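Local coordinates for nuclear polyadenylated RNA-binding protein NAB2 (Saccharomyces cerevisiae, PDB 2V75), which binds the poly(A) tails of mRNAs, shielding them from exosome decay, and takes part in tail-length control and nuclear mRNA export, at residues I13-L18 and E26-V31; E51-F56 and D62-V67; F72-A77 and E85-K90. All blocks are in the same frame, centred on the assembly; numbering follows the deposited sequence.

Interaction 1 (I13-L18 and E26-V31); sequences IVAEKL and EDIKYV
Ala-15 and Leu-18, one turn apart near the end of helix 7-18, meet Ile-28 and Val-31, one turn apart at the start of helix 28-40. Val-14 comes first: its CA-CB bond points toward 26-31, but it stops short of that segment and packs on Ala-32 and Ile-35 further along helix 28-40, and on Ala-71. At Ala-15 the backbones come nearest, CA to CA of Ile-28 being 5.8 Å, a spacing that the small methyl permits. Ala-15 CB lies 3.6 Å from Ile-28 CG2, the branch that stands anti to the backbone N while CG1 turns back beside it (chi1 -76°). Leu-18 touches both Ile-28 and Val-31. Its CB sits over both gamma carbons of Ile-28, and its CD1 touches Ile-28 O and Val-31 CG1, each at 3.7 Å. The leucine and valine side chains cross obliquely here, and Val-67 and Phe-24 also pack against the leucine. Across the gap, Asp-27 N-caps helix 28-40: Tyr-30 N donates to its OD1 at 3.1 Å, from well above the carboxylate plane. No hydrogen bond joins the two segments; the contact between these helices, consecutive in the chain and linked by a loop, is made by apolar side chains, so its hold rests on shape and on burial of Leu-18 and Val-31.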
loop_
_atom_site.group_PDB
_atom_site.type_symbol
_atom_site.label_atom_id
_atom_site.label_comp_id
_atom_site.label_asym_id
_atom_site.label_seq_id
_atom_site.Cartn_x
_atom_site.Cartn_y
_atom_site.Cartn_z
ATOM N N ILE A 13 -6.442 -3.553 -0.584
ATOM C CA ILE A 13 -5.268 -4.131 -1.257
ATOM C C ILE A 13 -3.993 -3.785 -0.534
ATOM O O ILE A 13 -3.100 -4.610 -0.357
ATOM C CB ILE A 13 -5.175 -3.659 -2.722
ATOM C CG1 ILE A 13 -6.209 -4.413 -3.562
ATOM C CG2 ILE A 13 -3.755 -3.850 -3.298
ATOM C CD1 ILE A 13 -6.436 -3.711 -4.935
ATOM N N VAL A 14 -3.916 -2.563 -0.042
ATOM C CA VAL A 14 -2.745 -2.153 0.762
ATOM C C VAL A 14 -2.642 -2.923 2.094
ATOM O O VAL A 14 -1.567 -3.417 2.447
ATOM C CB VAL A 14 -2.750 -0.620 0.945
ATOM C CG1 VAL A 14 -1.601 -0.151 1.910
ATOM C CG2 VAL A 14 -2.567 0.080 -0.396
ATOM N N ALA A 15 -3.758 -3.033 2.805
ATOM C CA ALA A 15 -3.850 -3.893 3.981
ATOM C C ALA A 15 -3.401 -5.333 3.712
ATOM O O ALA A 15 -2.747 -5.938 4.551
ATOM C CB ALA A 15 -5.278 -3.830 4.593
ATOM N N GLU A 16 -3.770 -5.899 2.567
ATOM C CA GLU A 16 -3.389 -7.268 2.256
ATOM C C GLU A 16 -1.865 -7.374 2.118
ATOM O O GLU A 16 -1.236 -8.349 2.573
ATOM C CB GLU A 16 -4.093 -7.749 0.979
ATOM C CG GLU A 16 -5.564 -7.826 1.117
ATOM C CD GLU A 16 -6.028 -8.951 2.011
ATOM O OE1 GLU A 16 -5.411 -10.042 2.069
ATOM O OE2 GLU A 16 -7.141 -8.813 2.550
ATOM N N LYS A 17 -1.294 -6.366 1.487
ATOM C CA LYS A 17 0.169 -6.304 1.298
ATOM C C LYS A 17 0.877 -6.177 2.643
ATOM O O LYS A 17 1.777 -6.964 2.970
ATOM C CB LYS A 17 0.514 -5.163 0.367
ATOM C CG LYS A 17 2.032 -4.944 0.123
ATOM C CD LYS A 17 2.684 -6.071 -0.598
ATOM C CE LYS A 17 4.157 -5.688 -0.818
ATOM N NZ LYS A 17 4.846 -6.591 -1.732
ATOM N N LEU A 18 0.406 -5.239 3.462
ATOM C CA LEU A 18 0.932 -5.058 4.834
ATOM C C LEU A 18 0.846 -6.322 5.687
ATOM O O LEU A 18 1.764 -6.685 6.450
ATOM C CB LEU A 18 0.197 -3.893 5.485
ATOM C CG LEU A 18 0.387 -2.509 4.860
ATOM C CD1 LEU A 18 -0.533 -1.537 5.659
ATOM C CD2 LEU A 18 1.871 -2.092 4.894
ATOM N N GLU A 26 2.552 -2.489 13.190
ATOM C CA GLU A 26 1.771 -1.265 13.221
ATOM C C GLU A 26 0.303 -1.539 12.889
ATOM O O GLU A 26 -0.043 -2.590 12.375
ATOM C CB GLU A 26 2.393 -0.292 12.218
ATOM C CG GLU A 26 3.887 -0.009 12.467
ATOM C CD GLU A 26 4.089 1.125 13.455
ATOM O OE1 GLU A 26 3.155 1.388 14.252
ATOM O OE2 GLU A 26 5.169 1.753 13.415
ATOM N N ASP A 27 -0.577 -0.580 13.159
ATOM C CA ASP A 27 -2.000 -0.740 12.903
ATOM C C ASP A 27 -2.168 -0.770 11.393
ATOM O O ASP A 27 -1.950 0.259 10.723
ATOM C CB ASP A 27 -2.685 0.459 13.567
ATOM C CG ASP A 27 -4.180 0.468 13.416
ATOM O OD1 ASP A 27 -4.734 0.004 12.398
ATOM O OD2 ASP A 27 -4.826 0.997 14.335
ATOM N N ILE A 28 -2.539 -1.940 10.841
ATOM C CA ILE A 28 -2.565 -2.113 9.384
ATOM C C ILE A 28 -3.639 -1.228 8.758
ATOM O O ILE A 28 -3.362 -0.589 7.767
ATOM C CB ILE A 28 -2.767 -3.590 9.006
ATOM C CG1 ILE A 28 -1.462 -4.352 9.225
ATOM C CG2 ILE A 28 -3.207 -3.757 7.573
ATOM C CD1 ILE A 28 -1.703 -5.903 9.193
ATOM N N LYS A 29 -4.818 -1.173 9.361
ATOM C CA LYS A 29 -5.967 -0.469 8.794
ATOM C C LYS A 29 -5.584 1.011 8.710
ATOM O O LYS A 29 -5.831 1.676 7.703
ATOM C CB LYS A 29 -7.180 -0.672 9.666
ATOM C CG LYS A 29 -8.486 -0.169 9.068
ATOM C CD LYS A 29 -9.720 -0.509 9.929
ATOM C CE LYS A 29 -10.250 -1.918 9.654
ATOM N NZ LYS A 29 -10.403 -2.158 8.188
ATOM N N TYR A 30 -4.923 1.508 9.750
ATOM C CA TYR A 30 -4.536 2.927 9.758
ATOM C C TYR A 30 -3.464 3.225 8.739
ATOM O O TYR A 30 -3.609 4.203 7.989
ATOM C CB TYR A 30 -4.010 3.343 11.122
ATOM C CG TYR A 30 -3.511 4.781 11.167
ATOM C CD1 TYR A 30 -4.403 5.830 11.123
ATOM C CD2 TYR A 30 -2.160 5.088 11.279
ATOM C CE1 TYR A 30 -3.957 7.154 11.200
ATOM C CE2 TYR A 30 -1.702 6.422 11.336
ATOM C CZ TYR A 30 -2.621 7.447 11.275
ATOM O OH TYR A 30 -2.231 8.777 11.381
ATOM N N VAL A 31 -2.396 2.417 8.719
ATOM C CA VAL A 31 -1.312 2.584 7.720
ATOM C C VAL A 31 -1.921 2.525 6.300
ATOM O O VAL A 31 -1.609 3.366 5.445
ATOM C CB VAL A 31 -0.152 1.590 7.906
ATOM C CG1 VAL A 31 0.909 1.717 6.780
ATOM C CG2 VAL A 31 0.507 1.723 9.293
#

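Interaction 2 (E51-F56 and D62-V67)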
loop_
_atom_site.group_PDB
_atom_site.type_symbol
_atom_site.label_atom_id
_atom_site.label_comp_id
_atom_site.label_asym_id
_atom_site.label_seq_id
_atom_site.Cartn_x
_atom_site.Cartn_y
_atom_site.Cartn_z
ATOM N N GLU A 51 7.025 10.278 3.687
ATOM C CA GLU A 51 6.063 10.622 4.707
ATOM C C GLU A 51 5.876 9.418 5.611
ATOM O O GLU A 51 5.861 9.572 6.835
ATOM C CB GLU A 51 4.737 11.126 4.110
ATOM C CG GLU A 51 3.555 11.261 5.044
ATOM C CD GLU A 51 3.458 12.623 5.728
ATOM O OE1 GLU A 51 4.509 13.299 5.814
ATOM O OE2 GLU A 51 2.340 12.995 6.161
ATOM N N LEU A 52 5.768 8.220 5.047
ATOM C CA LEU A 52 5.560 7.017 5.854
ATOM C C LEU A 52 6.769 6.738 6.780
ATOM O O LEU A 52 6.616 6.322 7.940
ATOM C CB LEU A 52 5.313 5.806 4.959
ATOM C CG LEU A 52 4.028 5.827 4.142
ATOM C CD1 LEU A 52 4.022 4.683 3.037
ATOM C CD2 LEU A 52 2.896 5.771 5.088
ATOM N N ALA A 53 7.951 6.941 6.230
ATOM C CA ALA A 53 9.191 6.792 6.986
ATOM C C ALA A 53 9.268 7.748 8.167
ATOM O O ALA A 53 9.897 7.429 9.192
ATOM C CB ALA A 53 10.406 6.985 6.108
ATOM N N SER A 54 8.710 8.945 8.000
ATOM C CA SER A 54 8.592 9.872 9.108
ATOM C C SER A 54 7.613 9.423 10.209
ATOM O O SER A 54 7.758 9.813 11.332
ATOM C CB SER A 54 8.255 11.279 8.612
ATOM O OG SER A 54 6.884 11.448 8.356
ATOM N N LEU A 55 6.608 8.631 9.875
ATOM C CA LEU A 55 5.639 8.127 10.838
ATOM C C LEU A 55 5.937 6.787 11.533
ATOM O O LEU A 55 5.491 6.539 12.658
ATOM C CB LEU A 55 4.287 8.002 10.148
ATOM C CG LEU A 55 3.408 9.244 10.378
ATOM C CD1 LEU A 55 3.961 10.429 9.604
ATOM C CD2 LEU A 55 2.005 8.875 9.932
ATOM N N PHE A 56 6.686 5.931 10.864
ATOM C CA PHE A 56 6.831 4.546 11.290
ATOM C C PHE A 56 8.320 4.152 11.207
ATOM O O PHE A 56 8.782 3.869 10.128
ATOM C CB PHE A 56 6.010 3.651 10.369
ATOM C CG PHE A 56 4.551 4.067 10.319
ATOM C CD1 PHE A 56 3.744 3.893 11.430
ATOM C CD2 PHE A 56 4.042 4.661 9.170
ATOM C CE1 PHE A 56 2.380 4.297 11.402
ATOM C CE2 PHE A 56 2.715 5.097 9.145
ATOM C CZ PHE A 56 1.926 4.921 10.259
ATOM N N ASP A 62 13.099 0.446 2.587
ATOM C CA ASP A 62 12.991 -0.520 1.497
ATOM C C ASP A 62 11.609 -1.181 1.505
ATOM O O ASP A 62 10.923 -1.269 0.486
ATOM C CB ASP A 62 14.070 -1.604 1.606
ATOM C CG ASP A 62 14.061 -2.519 0.412
ATOM O OD1 ASP A 62 14.481 -2.077 -0.672
ATOM O OD2 ASP A 62 13.621 -3.654 0.583
ATOM N N THR A 63 11.169 -1.653 2.669
ATOM C CA THR A 63 9.843 -2.267 2.782
ATOM C C THR A 63 8.716 -1.286 2.474
ATOM O O THR A 63 7.787 -1.604 1.692
ATOM C CB THR A 63 9.669 -2.908 4.167
ATOM O OG1 THR A 63 10.569 -3.999 4.212
ATOM C CG2 THR A 63 8.188 -3.401 4.402
ATOM N N LEU A 64 8.835 -0.066 2.969
ATOM C CA LEU A 64 7.813 0.945 2.678
ATOM C C LEU A 64 7.743 1.196 1.182
ATOM O O LEU A 64 6.664 1.340 0.604
ATOM C CB LEU A 64 8.071 2.278 3.398
ATOM C CG LEU A 64 7.867 2.183 4.925
ATOM C CD1 LEU A 64 8.461 3.421 5.605
ATOM C CD2 LEU A 64 6.371 2.030 5.204
ATOM N N ALA A 65 8.908 1.290 0.560
ATOM C CA ALA A 65 8.954 1.470 -0.880
ATOM C C ALA A 65 8.261 0.353 -1.672
ATOM O O ALA A 65 7.525 0.614 -2.621
ATOM C CB ALA A 65 10.399 1.681 -1.374
ATOM N N ASN A 66 8.474 -0.895 -1.290
ATOM C CA ASN A 66 7.760 -1.995 -1.906
ATOM C C ASN A 66 6.251 -1.853 -1.783
ATOM O O ASN A 66 5.534 -2.101 -2.756
ATOM C CB ASN A 66 8.194 -3.290 -1.276
ATOM C CG ASN A 66 7.508 -4.485 -1.934
ATOM O OD1 ASN A 66 6.885 -5.314 -1.273
ATOM N ND2 ASN A 66 7.642 -4.571 -3.266
ATOM N N VAL A 67 5.791 -1.493 -0.599
ATOM C CA VAL A 67 4.360 -1.364 -0.309
ATOM C C VAL A 67 3.825 -0.228 -1.161
ATOM O O VAL A 67 2.789 -0.379 -1.815
ATOM C CB VAL A 67 4.059 -1.086 1.147
ATOM C CG1 VAL A 67 2.531 -0.760 1.335
ATOM C CG2 VAL A 67 4.532 -2.290 2.014
#
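Leu-64 of helix 61-79 drives both of its methyl groups against Leu-52 and Ala-53, near the end of helix 45-55. This is the tight part of the contact. CD1 settles on the backbone, 3.6 Å from Ala-53 N and 3.9 Å from Leu-52 C, while the Ala-53 methyl makes a longer contact with it at 4.1 Å. CD2 turns to the Leu-52 side chain, 3.9 Å from its CB and 4.2 Å from its CD1. With CG of Leu-64 anti to its own carbonyl carbon (chi1 -70°), the isobutyl group extends across the gap, one methyl resting on the backbone at Ala-53 and the other on the Leu-52 side chain. The Leu-52 chain continues to Ile-35 of helix 28-40, and Val-59 of the connecting loop also touches Leu-64. Cutting Leu-64 back to an alanine removes CG and both methyls and would probably leave the Leu-52 side chain and the backbone at Ala-53 without this apolar partner, opening a gap between the helices.

The outer side is looser and polar. The CB of exposed Ser-54 points away from 62-67, and its OG donates to Glu-51 O at 2.6 Å. Glu-51 OE2 is hydrogen-bonded to Tyr-34 OH of helix 28-40. The contact joins two consecutive helices of the all-helical N-terminal domain, PWI-like by family. The CA atoms of Leu-52 and Leu-64 stay 7.2 Å apart; Leu-64, met by the Leu-52 side chain, fills that spacing, and with no hydrogen bond crossing, the contact is apolar.

Interaction 3 (F72-A77 and E85-K90)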
loop_
_atom_site.group_PDB
_atom_site.type_symbol
_atom_site.label_atom_id
_atom_site.label_comp_id
_atom_site.label_asym_id
_atom_site.label_seq_id
_atom_site.Cartn_x
_atom_site.Cartn_y
_atom_site.Cartn_z
ATOM N N PHE A 72 0.648 1.923 -5.930
ATOM C CA PHE A 72 0.416 2.714 -7.130
ATOM C C PHE A 72 0.128 1.788 -8.300
ATOM O O PHE A 72 -0.678 2.044 -9.188
ATOM C CB PHE A 72 1.637 3.570 -7.462
ATOM C CG PHE A 72 1.695 4.915 -6.782
ATOM C CD1 PHE A 72 1.002 6.006 -7.279
ATOM C CD2 PHE A 72 2.546 5.117 -5.717
ATOM C CE1 PHE A 72 1.109 7.258 -6.657
ATOM C CE2 PHE A 72 2.676 6.367 -5.115
ATOM C CZ PHE A 72 1.960 7.444 -5.595
ATOM N N PHE A 73 0.870 0.693 -8.359
ATOM C CA PHE A 73 0.678 -0.291 -9.374
ATOM C C PHE A 73 -0.747 -0.851 -9.376
ATOM O O PHE A 73 -1.437 -0.922 -10.423
ATOM C CB PHE A 73 1.754 -1.371 -9.239
ATOM C CG PHE A 73 2.005 -2.137 -10.499
ATOM C CD1 PHE A 73 3.037 -1.818 -11.387
ATOM C CD2 PHE A 73 1.161 -3.184 -10.816
ATOM C CE1 PHE A 73 3.240 -2.563 -12.537
ATOM C CE2 PHE A 73 1.351 -3.938 -11.978
ATOM C CZ PHE A 73 2.399 -3.621 -12.829
ATOM N N ALA A 74 -1.215 -1.251 -8.199
ATOM C CA ALA A 74 -2.564 -1.785 -8.016
ATOM C C ALA A 74 -3.648 -0.773 -8.429
ATOM O O ALA A 74 -4.603 -1.155 -9.111
ATOM C CB ALA A 74 -2.762 -2.207 -6.578
ATOM N N LEU A 75 -3.457 0.497 -8.081
ATOM C CA LEU A 75 -4.376 1.560 -8.474
ATOM C C LEU A 75 -4.501 1.640 -10.005
ATOM O O LEU A 75 -5.605 1.729 -10.538
ATOM C CB LEU A 75 -3.913 2.894 -7.857
ATOM C CG LEU A 75 -4.755 4.135 -8.184
ATOM C CD1 LEU A 75 -6.236 3.924 -7.790
ATOM C CD2 LEU A 75 -4.130 5.392 -7.517
ATOM N N GLU A 76 -3.370 1.638 -10.722
ATOM C CA GLU A 76 -3.365 1.717 -12.151
ATOM C C GLU A 76 -4.088 0.522 -12.720
ATOM O O GLU A 76 -4.955 0.656 -13.576
ATOM C CB GLU A 76 -1.929 1.762 -12.680
ATOM C CG GLU A 76 -1.863 1.849 -14.194
ATOM C CD GLU A 76 -2.653 3.018 -14.777
ATOM O OE1 GLU A 76 -2.696 4.114 -14.169
ATOM O OE2 GLU A 76 -3.171 2.842 -15.893
ATOM N N ALA A 77 -3.785 -0.658 -12.180
ATOM C CA ALA A 77 -4.422 -1.896 -12.612
ATOM C C ALA A 77 -5.926 -1.836 -12.451
ATOM O O ALA A 77 -6.692 -2.157 -13.357
ATOM C CB ALA A 77 -3.853 -3.091 -11.876
ATOM N N GLU A 85 -10.305 -8.636 -6.594
ATOM C CA GLU A 85 -10.061 -10.039 -6.202
ATOM C C GLU A 85 -8.768 -10.575 -6.780
ATOM O O GLU A 85 -7.960 -11.153 -6.059
ATOM C CB GLU A 85 -11.188 -10.959 -6.684
ATOM C CG GLU A 85 -12.368 -10.864 -5.771
ATOM C CD GLU A 85 -13.488 -11.779 -6.306
ATOM O OE1 GLU A 85 -13.312 -13.079 -6.318
ATOM O OE2 GLU A 85 -14.549 -11.153 -6.686
ATOM N N ASN A 86 -8.598 -10.394 -8.096
ATOM C CA ASN A 86 -7.440 -10.917 -8.808
ATOM C C ASN A 86 -6.176 -10.302 -8.211
ATOM O O ASN A 86 -5.150 -10.983 -8.021
ATOM C CB ASN A 86 -7.496 -10.607 -10.319
ATOM C CG ASN A 86 -8.547 -11.411 -11.079
ATOM O OD1 ASN A 86 -9.015 -10.965 -12.142
ATOM N ND2 ASN A 86 -8.910 -12.604 -10.560
ATOM N N ILE A 87 -6.258 -9.011 -7.882
ATOM C CA ILE A 87 -5.118 -8.312 -7.321
ATOM C C ILE A 87 -4.763 -8.822 -5.916
ATOM O O ILE A 87 -3.604 -9.085 -5.603
ATOM C CB ILE A 87 -5.324 -6.771 -7.344
ATOM C CG1 ILE A 87 -5.521 -6.282 -8.791
ATOM C CG2 ILE A 87 -4.172 -6.109 -6.595
ATOM C CD1 ILE A 87 -5.709 -4.781 -8.899
ATOM N N VAL A 88 -5.785 -8.976 -5.085
ATOM C CA VAL A 88 -5.648 -9.624 -3.782
ATOM C C VAL A 88 -5.059 -11.037 -3.888
ATOM O O VAL A 88 -4.141 -11.361 -3.151
ATOM C CB VAL A 88 -7.007 -9.695 -3.081
ATOM C CG1 VAL A 88 -6.921 -10.560 -1.799
ATOM C CG2 VAL A 88 -7.517 -8.296 -2.694
ATOM N N SER A 89 -5.561 -11.856 -4.814
ATOM C CA SER A 89 -5.041 -13.210 -4.948
ATOM C C SER A 89 -3.528 -13.184 -5.260
ATOM O O SER A 89 -2.781 -13.977 -4.703
ATOM C CB SER A 89 -5.860 -14.050 -5.958
ATOM O OG SER A 89 -6.794 -14.853 -5.231
ATOM N N LYS A 90 -3.081 -12.235 -6.076
ATOM C CA LYS A 90 -1.667 -12.098 -6.443
ATOM C C LYS A 90 -0.824 -11.724 -5.212
ATOM O O LYS A 90 0.250 -12.295 -4.991
ATOM C CB LYS A 90 -1.494 -11.044 -7.551
ATOM C CG LYS A 90 -1.832 -11.512 -8.992
ATOM C CD LYS A 90 -1.900 -10.313 -9.940
ATOM C CE LYS A 90 -2.867 -10.506 -11.109
ATOM N NZ LYS A 90 -2.725 -11.846 -11.717
#
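Both 72-77 and 85-90 are helical throughout, and their backbones approach most closely at Ala-74 and Ile-87, whose CA atoms are 7.0 Å apart. Each helix keeps its own hydrogen bonds, such as Ala-77 N to Phe-73 O and Lys-90 N to Asn-86 O, and none crosses between them. Ile-87 spans the gap alone. Its CD1 lies 3.9 Å from Ala-77 CB and 3.8 Å from Ala-74 O, reaching along the one-turn step between the two alanines; its CG2 meets Ala-74 CB at 4.1 Å. The extended end of the isoleucine (chi2 -179°) carries CD1 out to this position, while CG2 stays nearer the root. Both alanines are small enough to offer a shallow surface to the branched side chain, and Ala-74 and Ile-87 are buried.

Helix 84-93 turns back across the end of helix 61-79, antiparallel but tilted. Glu-82 of the intervening turn touches Ala-77 and Ile-87. Helix 7-18 closes the inner side, Ile-13 touching both Ala-74 and Ile-87 and Leu-10 touching Ala-74, while Phe-72 and Leu-75 reach Ile-39 of helix 28-40.

In the fold
The three contacts follow one another along the chain of this all-helical N-terminal domain, which is required for nuclear export of poly(A) RNA. Interactions 2 and 3 both use helix 61-79 but lie on opposite sides of the chain's centre, their centres about 19 Å apart and their nearest atoms about 5 Å. Interaction 1 touches each of them, with centres about 12 Å from interaction 2 and about 14 Å from interaction 3. Val-31 CG2 packs 3.6 Å from Phe-56 CZ, joining it to interaction 2. On the other side, Glu-16 OE1 lies 4.2 Å from Val-88 CG1, a packing contact that links it to interaction 3.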